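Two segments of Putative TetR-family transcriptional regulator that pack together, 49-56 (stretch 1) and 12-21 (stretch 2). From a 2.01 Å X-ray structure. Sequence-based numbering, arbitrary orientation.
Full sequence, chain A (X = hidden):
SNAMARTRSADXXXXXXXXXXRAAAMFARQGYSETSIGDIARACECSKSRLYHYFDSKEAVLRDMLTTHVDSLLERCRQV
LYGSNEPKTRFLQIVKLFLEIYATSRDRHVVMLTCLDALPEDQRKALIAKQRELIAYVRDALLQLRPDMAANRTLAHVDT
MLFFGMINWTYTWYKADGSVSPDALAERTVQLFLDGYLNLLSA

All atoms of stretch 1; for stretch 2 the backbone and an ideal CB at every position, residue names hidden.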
# COMPACT_ATOMS: atom_id res chain seq x y z
N SER A 49 -22.10 -26.91 -6.44
CA SER A 49 -22.42 -27.79 -5.30
C SER A 49 -21.17 -28.19 -4.49
O SER A 49 -21.19 -28.04 -3.24
CB SER A 49 -23.15 -29.06 -5.79
OG SER A 49 -24.08 -28.76 -6.83
N ARG A 50 -20.17 -28.72 -5.28
CA ARG A 50 -19.01 -29.36 -4.67
C ARG A 50 -18.11 -28.43 -3.83
O ARG A 50 -17.28 -28.90 -3.05
CB ARG A 50 -18.19 -30.09 -5.74
CG ARG A 50 -18.97 -31.19 -6.46
CD ARG A 50 -18.06 -32.19 -7.16
NE ARG A 50 -17.24 -32.96 -6.22
CZ ARG A 50 -15.95 -32.71 -5.95
NH1 ARG A 50 -15.30 -33.46 -5.07
NH2 ARG A 50 -15.32 -31.71 -6.56
N LEU A 51 -18.30 -27.12 -3.97
CA LEU A 51 -17.58 -26.15 -3.13
C LEU A 51 -18.03 -26.19 -1.68
O LEU A 51 -17.21 -26.05 -0.76
CB LEU A 51 -17.75 -24.73 -3.66
CG LEU A 51 -16.60 -24.12 -4.45
CD1 LEU A 51 -16.48 -24.78 -5.82
CD2 LEU A 51 -16.85 -22.63 -4.60
N TYR A 52 -19.32 -26.42 -1.48
CA TYR A 52 -19.90 -26.37 -0.15
C TYR A 52 -19.64 -27.61 0.65
O TYR A 52 -19.94 -27.66 1.81
CB TYR A 52 -21.39 -26.07 -0.21
CG TYR A 52 -21.71 -24.74 -0.80
CD1 TYR A 52 -21.82 -24.59 -2.14
CD2 TYR A 52 -21.90 -23.64 -0.02
CE1 TYR A 52 -22.11 -23.38 -2.67
CE2 TYR A 52 -22.18 -22.44 -0.55
CZ TYR A 52 -22.28 -22.32 -1.87
OH TYR A 52 -22.57 -21.12 -2.41
N HIS A 53 -19.06 -28.60 -0.00
CA HIS A 53 -18.55 -29.82 0.63
C HIS A 53 -17.35 -29.49 1.52
O HIS A 53 -17.03 -30.23 2.45
CB HIS A 53 -18.17 -30.85 -0.44
CG HIS A 53 -17.95 -32.24 0.08
ND1 HIS A 53 -18.95 -33.20 0.09
CD2 HIS A 53 -16.85 -32.84 0.58
CE1 HIS A 53 -18.47 -34.32 0.59
NE2 HIS A 53 -17.19 -34.14 0.89
N TYR A 54 -16.70 -28.36 1.23
CA TYR A 54 -15.50 -27.94 1.96
C TYR A 54 -15.66 -26.59 2.66
O TYR A 54 -15.01 -26.34 3.68
CB TYR A 54 -14.28 -27.90 1.03
CG TYR A 54 -14.15 -29.12 0.16
CD1 TYR A 54 -13.54 -30.29 0.64
CD2 TYR A 54 -14.64 -29.12 -1.15
CE1 TYR A 54 -13.43 -31.42 -0.17
CE2 TYR A 54 -14.53 -30.25 -1.96
CZ TYR A 54 -13.93 -31.39 -1.46
OH TYR A 54 -13.82 -32.51 -2.27
N PHE A 55 -16.53 -25.74 2.13
CA PHE A 55 -16.72 -24.38 2.65
C PHE A 55 -18.19 -23.97 2.74
O PHE A 55 -18.98 -24.27 1.85
CB PHE A 55 -15.98 -23.36 1.79
CG PHE A 55 -14.49 -23.55 1.75
CD1 PHE A 55 -13.88 -24.12 0.63
CD2 PHE A 55 -13.69 -23.15 2.82
CE1 PHE A 55 -12.50 -24.30 0.59
CE2 PHE A 55 -12.31 -23.33 2.79
CZ PHE A 55 -11.72 -23.90 1.67
N ASP A 56 -18.53 -23.25 3.81
CA ASP A 56 -19.93 -22.83 4.04
C ASP A 56 -20.29 -21.53 3.33
O ASP A 56 -21.47 -21.23 3.13
CB ASP A 56 -20.20 -22.68 5.54
CG ASP A 56 -20.09 -23.99 6.31
OD1 ASP A 56 -19.70 -23.92 7.50
OD2 ASP A 56 -20.38 -25.07 5.74
N UNK A 12 -11.26 -33.45 2.90
CA UNK A 12 -10.37 -33.89 1.78
C UNK A 12 -9.33 -32.81 1.45
O UNK A 12 -9.62 -31.84 0.74
CB UNK A 12 -11.19 -34.21 0.53
N UNK A 13 -8.11 -33.01 1.96
CA UNK A 13 -7.07 -31.98 1.99
C UNK A 13 -6.35 -31.70 0.65
O UNK A 13 -5.33 -31.02 0.63
CB UNK A 13 -6.02 -32.38 3.03
N UNK A 14 -6.89 -32.23 -0.45
CA UNK A 14 -6.26 -32.07 -1.77
C UNK A 14 -7.02 -31.03 -2.61
O UNK A 14 -6.47 -29.99 -2.98
CB UNK A 14 -6.21 -33.41 -2.51
N UNK A 15 -8.29 -31.34 -2.88
CA UNK A 15 -9.23 -30.47 -3.59
C UNK A 15 -9.54 -29.18 -2.80
O UNK A 15 -9.81 -28.13 -3.41
CB UNK A 15 -10.53 -31.23 -3.87
N UNK A 16 -9.50 -29.27 -1.47
CA UNK A 16 -9.57 -28.12 -0.57
C UNK A 16 -8.68 -26.97 -1.01
O UNK A 16 -9.15 -25.85 -1.21
CB UNK A 16 -9.19 -28.55 0.85
N UNK A 17 -7.39 -27.27 -1.19
CA UNK A 17 -6.37 -26.26 -1.48
C UNK A 17 -6.44 -25.74 -2.90
O UNK A 17 -5.93 -24.65 -3.18
CB UNK A 17 -4.98 -26.84 -1.22
N UNK A 18 -7.05 -26.50 -3.81
CA UNK A 18 -7.25 -26.03 -5.17
C UNK A 18 -8.26 -24.87 -5.17
O UNK A 18 -8.04 -23.85 -5.82
CB UNK A 18 -7.73 -27.17 -6.07
N UNK A 19 -9.35 -25.05 -4.42
CA UNK A 19 -10.35 -24.00 -4.23
C UNK A 19 -9.68 -22.75 -3.65
O UNK A 19 -9.77 -21.68 -4.24
CB UNK A 19 -11.48 -24.48 -3.31
N UNK A 20 -8.98 -22.93 -2.54
CA UNK A 20 -8.22 -21.87 -1.89
C UNK A 20 -7.23 -21.21 -2.85
O UNK A 20 -7.16 -19.99 -2.93
CB UNK A 20 -7.48 -22.43 -0.68
N UNK A 21 -6.47 -22.04 -3.58
CA UNK A 21 -5.47 -21.59 -4.54
C UNK A 21 -6.11 -20.76 -5.66
O UNK A 21 -5.62 -19.68 -6.00
CB UNK A 21 -4.73 -22.79 -5.13

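Stretch 1 offers mostly aromatic surface: the rings of Tyr54 and Phe55, with Leu51 behind them and the guanidinium of Arg50 at one side.

Position 12 aims its CA-to-CB bond toward stretch 1, and the ideal CB sits 3.6 Å from Tyr54 CE1. The CB alone therefore makes the contact, and anything from alanine to a side chain that turns outward would suit. The deposited residue is Tyr12, whose CB lies 3.7 Å from Tyr54 CE1, at the ring edge, while its own ring leads away.

Positions 13 and 14 have nothing of stretch 1 within 5.5 Å of their ideal CB atoms, so the contact leaves them free, and polar residues are reasonable. They are Glu13 and Asn14.

Position 15 points toward stretch 1, its ideal CB 3.9 Å from Tyr54 OH and 5.4 Å from Arg50 NH1. A polar side chain could address the hydroxyl, whereas a branched aliphatic one could lie against the ring. Ile15 takes the second course: its CG2 is 3.4 Å from Tyr54 CZ and a tight 3.0 Å from Tyr54 OH, and its CD1 reaches the edge of the Arg50 guanidinium, 4.2 Å from NH2.

Position 16 points sideways, with Tyr54 CD1 at 4.7 Å and Phe55 CZ at 5.4 Å from the ideal CB. A long, flexible chain with aliphatic length could bend back against both residues. Arg16 does so: its CD lies 3.7 Å from Tyr54 CB and 3.6 Å from Phe55 CZ, while Phe55 CE2 lies over one face of its guanidinium, whose NH1 and NH2 are hydrogen-bonded elsewhere in the structure.

Position 17 points away and position 18 is out of reach; helix-compatible polar residues fit both. They are Asp17 and Thr18, and the OG1 of Thr18 gives a weak hydrogen bond to the backbone O of Asn14.

Position 19, one helical turn beyond 15, points toward stretch 1, its ideal CB 4.0 Å from Phe55 CE1 and 5.3 Å from Leu51 CG. Leucine, isoleucine or methionine would suit this apolar setting. Ile19 packs against all three: CD1 is 3.5 Å from Tyr54 CD2, and CG2 is 3.8 Å from Phe55 CE1 and 4.4 Å from Leu51 CG.

Position 20 points sideways, its ideal CB 5.1 Å from Phe55 CZ, a gap that a medium-sized apolar chain can close. Ile20, with chi1 and chi2 both m, brings CD1 to 3.5 Å from Phe55 CZ.

Position 21 is out of reach, so stretch 1 sets no demand and any helix-compatible side chain would suit; it is Glu21.

Stretch 2 12-21: YENIRDTIIE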
# COMPACT_ATOMS: atom_id res chain seq x y z
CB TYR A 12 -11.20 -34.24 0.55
CG TYR A 12 -10.76 -35.52 -0.12
CD1 TYR A 12 -9.75 -35.52 -1.08
CD2 TYR A 12 -11.36 -36.74 0.22
CE1 TYR A 12 -9.35 -36.70 -1.70
CE2 TYR A 12 -10.96 -37.92 -0.39
CZ TYR A 12 -9.96 -37.90 -1.35
OH TYR A 12 -9.57 -39.07 -1.95
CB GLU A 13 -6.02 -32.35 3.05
CG GLU A 13 -5.37 -31.16 3.76
CD GLU A 13 -5.96 -30.88 5.13
OE1 GLU A 13 -7.19 -31.05 5.30
OE2 GLU A 13 -5.20 -30.49 6.03
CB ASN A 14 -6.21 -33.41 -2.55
CG ASN A 14 -6.06 -34.64 -1.64
OD1 ASN A 14 -6.62 -35.70 -1.92
ND2 ASN A 14 -5.28 -34.51 -0.56
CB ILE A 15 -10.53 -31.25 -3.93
CG1 ILE A 15 -11.71 -30.32 -4.26
CG2 ILE A 15 -10.88 -32.22 -2.81
CD1 ILE A 15 -11.70 -29.76 -5.68
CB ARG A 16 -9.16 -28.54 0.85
CG ARG A 16 -10.29 -28.68 1.86
CD ARG A 16 -10.84 -27.32 2.26
NE ARG A 16 -10.98 -27.18 3.71
CZ ARG A 16 -10.23 -26.35 4.45
NH1 ARG A 16 -9.31 -25.58 3.88
NH2 ARG A 16 -10.42 -26.28 5.76
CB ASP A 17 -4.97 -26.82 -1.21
CG ASP A 17 -4.97 -27.98 -0.23
OD1 ASP A 17 -5.52 -27.83 0.90
OD2 ASP A 17 -4.42 -29.04 -0.60
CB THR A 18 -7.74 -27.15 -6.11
OG1 THR A 18 -6.98 -28.34 -5.86
CG2 THR A 18 -7.59 -26.75 -7.58
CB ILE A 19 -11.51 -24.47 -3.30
CG1 ILE A 19 -12.19 -25.72 -3.89
CG2 ILE A 19 -12.53 -23.36 -3.09
CD1 ILE A 19 -12.75 -26.65 -2.85
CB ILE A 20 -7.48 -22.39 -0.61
CG1 ILE A 20 -8.48 -22.78 0.48
CG2 ILE A 20 -6.49 -21.35 -0.08
CD1 ILE A 20 -9.12 -21.58 1.19
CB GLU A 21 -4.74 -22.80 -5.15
CG GLU A 21 -3.41 -22.49 -5.87
CD GLU A 21 -2.66 -23.77 -6.34
OE1 GLU A 21 -1.42 -23.70 -6.51
OE2 GLU A 21 -3.31 -24.83 -6.54
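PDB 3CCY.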